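Local coordinates for protein polyketide synthase PksR (Bacillus subtilis, PDB 4U3V) that takes part in synthesis of the polyketide antibiotic bacillaene, this piece being its double-hotdog enoyl-isomerase domain, at residues Gly226-Phe238 and Ser272-Lys284. Residues are numbered along the deposited sequence; the frame is centred on the assembly and turned at random.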
# COMPACT_ATOMS: atom_id res chain seq x y z
N GLY A 226 1.57 21.99 -1.64
CA GLY A 226 0.29 21.29 -1.50
C GLY A 226 0.44 19.79 -1.66
O GLY A 226 1.26 19.32 -2.45
N GLY A 227 -0.40 19.05 -0.96
CA GLY A 227 -0.11 17.66 -0.68
C GLY A 227 -0.58 16.75 -1.78
O GLY A 227 -0.86 17.18 -2.90
N PHE A 228 -0.63 15.47 -1.46
CA PHE A 228 -1.16 14.47 -2.37
C PHE A 228 -2.04 13.58 -1.50
O PHE A 228 -2.14 13.83 -0.29
CB PHE A 228 0.01 13.70 -2.95
CG PHE A 228 1.03 14.58 -3.61
CD1 PHE A 228 0.93 14.87 -4.96
CD2 PHE A 228 2.05 15.16 -2.87
CE1 PHE A 228 1.83 15.75 -5.56
CE2 PHE A 228 3.00 15.98 -3.47
CZ PHE A 228 2.88 16.28 -4.82
N LEU A 229 -2.74 12.62 -2.12
CA LEU A 229 -3.43 11.57 -1.36
C LEU A 229 -3.62 10.33 -2.23
O LEU A 229 -3.93 10.47 -3.41
CB LEU A 229 -4.78 12.10 -0.87
CG LEU A 229 -4.73 12.68 0.54
CD1 LEU A 229 -5.73 13.82 0.73
CD2 LEU A 229 -4.93 11.59 1.59
N PRO A 230 -3.30 9.14 -1.70
CA PRO A 230 -3.45 7.91 -2.48
C PRO A 230 -4.93 7.72 -2.85
O PRO A 230 -5.83 8.04 -2.05
CB PRO A 230 -3.02 6.81 -1.50
CG PRO A 230 -2.12 7.51 -0.54
CD PRO A 230 -2.75 8.86 -0.36
N PHE A 231 -5.15 7.31 -4.08
CA PHE A 231 -6.47 7.26 -4.71
C PHE A 231 -6.83 5.78 -5.03
O PHE A 231 -7.99 5.37 -5.03
CB PHE A 231 -6.36 8.07 -6.01
CG PHE A 231 -7.63 8.15 -6.81
CD1 PHE A 231 -8.54 9.19 -6.60
CD2 PHE A 231 -7.87 7.26 -7.86
CE1 PHE A 231 -9.69 9.30 -7.37
CE2 PHE A 231 -9.02 7.36 -8.62
CZ PHE A 231 -9.94 8.38 -8.37
N GLY A 232 -5.82 4.97 -5.27
CA GLY A 232 -6.04 3.56 -5.51
C GLY A 232 -4.89 3.00 -6.32
O GLY A 232 -3.84 3.65 -6.41
N ILE A 233 -5.00 1.73 -6.68
CA ILE A 233 -3.94 0.97 -7.36
C ILE A 233 -4.57 0.18 -8.52
O ILE A 233 -5.45 -0.65 -8.31
CB ILE A 233 -3.22 0.00 -6.38
CG1 ILE A 233 -2.79 0.76 -5.11
CG2 ILE A 233 -2.08 -0.73 -7.10
CD1 ILE A 233 -2.14 -0.14 -4.05
N ASN A 234 -4.12 0.41 -9.75
CA ASN A 234 -4.70 -0.27 -10.92
C ASN A 234 -4.50 -1.79 -10.99
O ASN A 234 -5.39 -2.54 -11.44
CB ASN A 234 -4.20 0.38 -12.22
CG ASN A 234 -4.76 1.77 -12.45
OD1 ASN A 234 -5.75 2.17 -11.84
ND2 ASN A 234 -4.12 2.53 -13.34
N ASP A 235 -3.35 -2.26 -10.50
CA ASP A 235 -3.02 -3.68 -10.50
C ASP A 235 -2.01 -4.03 -9.42
O ASP A 235 -0.98 -3.36 -9.25
CB ASP A 235 -2.52 -4.12 -11.88
CG ASP A 235 -2.55 -5.64 -12.07
OD1 ASP A 235 -3.65 -6.24 -12.08
OD2 ASP A 235 -1.46 -6.24 -12.20
N ILE A 236 -2.23 -5.16 -8.74
CA ILE A 236 -1.20 -5.71 -7.89
C ILE A 236 -1.01 -7.15 -8.29
O ILE A 236 -2.00 -7.86 -8.46
CB ILE A 236 -1.64 -5.69 -6.40
CG1 ILE A 236 -2.23 -4.31 -6.05
CG2 ILE A 236 -0.47 -6.14 -5.51
CD1 ILE A 236 -2.66 -4.16 -4.59
N GLN A 237 0.23 -7.57 -8.47
CA GLN A 237 0.52 -9.00 -8.68
C GLN A 237 1.33 -9.52 -7.54
O GLN A 237 2.39 -9.00 -7.24
CB GLN A 237 1.36 -9.21 -9.97
CG GLN A 237 0.81 -8.50 -11.20
CD GLN A 237 1.65 -8.79 -12.44
OE1 GLN A 237 2.84 -9.08 -12.34
NE2 GLN A 237 1.05 -8.64 -13.61
N PHE A 238 0.85 -10.59 -6.89
CA PHE A 238 1.43 -10.99 -5.63
C PHE A 238 1.47 -12.53 -5.50
O PHE A 238 0.76 -13.22 -6.23
CB PHE A 238 0.57 -10.40 -4.48
CG PHE A 238 -0.87 -10.76 -4.56
CD1 PHE A 238 -1.31 -11.94 -3.97
CD2 PHE A 238 -1.78 -10.00 -5.31
CE1 PHE A 238 -2.63 -12.33 -4.11
CE2 PHE A 238 -3.12 -10.37 -5.41
CZ PHE A 238 -3.52 -11.59 -4.85
N SER A 272 18.14 -9.87 -6.08
CA SER A 272 17.99 -9.33 -7.43
C SER A 272 16.75 -9.72 -8.23
O SER A 272 16.71 -9.55 -9.45
CB SER A 272 19.25 -9.66 -8.24
OG SER A 272 20.11 -8.54 -8.32
N GLU A 273 15.73 -10.25 -7.56
CA GLU A 273 14.51 -10.59 -8.28
C GLU A 273 13.28 -10.01 -7.61
O GLU A 273 13.25 -9.82 -6.38
CB GLU A 273 14.35 -12.09 -8.42
CG GLU A 273 14.44 -12.84 -7.10
CD GLU A 273 14.92 -14.27 -7.27
OE1 GLU A 273 14.98 -14.74 -8.43
OE2 GLU A 273 15.23 -14.91 -6.24
N THR A 274 12.28 -9.73 -8.44
CA THR A 274 11.04 -9.12 -7.95
C THR A 274 10.06 -10.08 -7.30
O THR A 274 9.92 -11.24 -7.72
CB THR A 274 10.22 -8.44 -9.05
OG1 THR A 274 9.71 -9.40 -9.97
CG2 THR A 274 11.03 -7.33 -9.74
N VAL A 275 9.43 -9.62 -6.22
CA VAL A 275 8.57 -10.49 -5.41
C VAL A 275 7.14 -9.96 -5.25
O VAL A 275 6.25 -10.68 -4.77
CB VAL A 275 9.23 -10.66 -4.02
CG1 VAL A 275 10.57 -11.42 -4.13
CG2 VAL A 275 9.47 -9.32 -3.36
N LEU A 276 6.88 -8.77 -5.80
CA LEU A 276 5.56 -8.18 -5.75
C LEU A 276 5.58 -6.98 -6.71
O LEU A 276 6.62 -6.31 -6.78
CB LEU A 276 5.32 -7.69 -4.31
CG LEU A 276 4.12 -6.79 -4.00
CD1 LEU A 276 2.83 -7.52 -4.31
CD2 LEU A 276 4.14 -6.39 -2.51
N HIS A 277 4.54 -6.85 -7.52
CA HIS A 277 4.42 -5.76 -8.52
C HIS A 277 3.18 -4.97 -8.25
O HIS A 277 2.08 -5.52 -8.13
CB HIS A 277 4.33 -6.28 -9.97
CG HIS A 277 5.42 -7.27 -10.37
ND1 HIS A 277 5.17 -8.32 -11.20
CD2 HIS A 277 6.77 -7.36 -10.01
CE1 HIS A 277 6.29 -9.07 -11.31
NE2 HIS A 277 7.28 -8.45 -10.64
N TYR A 278 3.33 -3.64 -8.24
CA TYR A 278 2.16 -2.75 -8.35
C TYR A 278 2.23 -1.98 -9.66
O TYR A 278 3.30 -1.53 -10.04
CB TYR A 278 2.19 -1.67 -7.26
CG TYR A 278 2.28 -2.17 -5.83
CD1 TYR A 278 1.16 -2.14 -4.99
CD2 TYR A 278 3.49 -2.55 -5.29
CE1 TYR A 278 1.25 -2.50 -3.66
CE2 TYR A 278 3.60 -2.89 -3.94
CZ TYR A 278 2.48 -2.90 -3.14
OH TYR A 278 2.59 -3.21 -1.79
N SER A 279 1.10 -1.73 -10.27
CA SER A 279 1.06 -0.92 -11.47
C SER A 279 -0.07 0.11 -11.37
O SER A 279 -1.14 -0.16 -10.80
CB SER A 279 0.98 -1.83 -12.72
OG SER A 279 -0.30 -1.77 -13.31
N GLY A 280 0.18 1.35 -11.80
CA GLY A 280 -0.82 2.39 -11.65
C GLY A 280 -1.20 2.65 -10.21
O GLY A 280 -2.38 2.78 -9.86
N TYR A 281 -0.18 2.76 -9.36
CA TYR A 281 -0.33 3.28 -8.02
C TYR A 281 -0.61 4.78 -8.12
O TYR A 281 0.25 5.56 -8.58
CB TYR A 281 0.98 3.00 -7.29
CG TYR A 281 0.96 3.09 -5.78
CD1 TYR A 281 1.24 1.93 -5.01
CD2 TYR A 281 0.81 4.30 -5.14
CE1 TYR A 281 1.26 1.99 -3.62
CE2 TYR A 281 0.81 4.36 -3.73
CZ TYR A 281 1.07 3.21 -3.00
OH TYR A 281 1.07 3.25 -1.61
N SER A 282 -1.80 5.20 -7.69
CA SER A 282 -2.35 6.52 -8.05
C SER A 282 -2.34 7.47 -6.87
O SER A 282 -2.86 7.12 -5.79
CB SER A 282 -3.85 6.34 -8.46
OG SER A 282 -3.94 5.60 -9.66
N LEU A 283 -1.83 8.69 -7.10
CA LEU A 283 -1.93 9.80 -6.18
C LEU A 283 -2.70 10.93 -6.85
O LEU A 283 -2.45 11.29 -8.00
CB LEU A 283 -0.54 10.31 -5.76
CG LEU A 283 0.16 9.58 -4.61
CD1 LEU A 283 0.48 8.14 -4.99
CD2 LEU A 283 1.43 10.32 -4.23
N LYS A 284 -3.58 11.56 -6.09
CA LYS A 284 -4.24 12.78 -6.51
C LYS A 284 -3.49 14.01 -6.02
O LYS A 284 -3.15 14.10 -4.83
CB LYS A 284 -5.67 12.79 -5.95
CG LYS A 284 -6.47 14.03 -6.29
CD LYS A 284 -7.90 13.92 -5.79
CE LYS A 284 -8.62 15.26 -5.85
NZ LYS A 284 -9.18 15.54 -7.20
O HOH W 1 -2.79 4.83 -4.06
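An antiparallel ladder pairs strand 230-239 with strand 274-283 in the C-terminal hotdog of this double-hotdog domain, interrupted by two beta bulges in residues 230-235. At one end H277 and Q237 exchange backbone bonds in both directions and are joined again by their side chains: ND1 of H277 donates to OE1 of Q237 at 2.7 Å and 171°. The oxygen lies in the imidazole plane at the ring edge, whereas the amide plane is turned 52° from the ring. NE2 of H277, across the ring, shares a 2.7 Å hydrogen bond with OG1 of T274, so both nitrogens are engaged and the ring's rotation is fixed. In the classic bulge N234 and D235 both face S279; N of N234 bonds to O of G280 at 2.9 Å from above the carbonyl plane, while OG of S282 reaches this oxygen from the other face. The second bulge shifts the register by one between P230 and G232, and there a water donates to O of G232 and O of S282. On the face carrying I233, I236, Y278 and Y281 the contact is apolar. CG1 of I233 lies beside its backbone N (chi1 -50°), which brings CD1 up against both tyrosines, 4.0 Å from CD1 of Y278 and 4.0 Å from CE1 of Y281. Further along, CD1 of L276 touches both CG2 of I236 (3.8 Å) and CB of F238 (3.7 Å). Helix 205-219 packs across this apolar face, where the hydroxyls of Y278 and Y281 bond to T208 and L283 meets I215. Strand 75-83 of the N-terminal hotdog pairs with 230-239, and strand 260-268 flanks 274-283, placing the ladder at the junction of the two hotdogs.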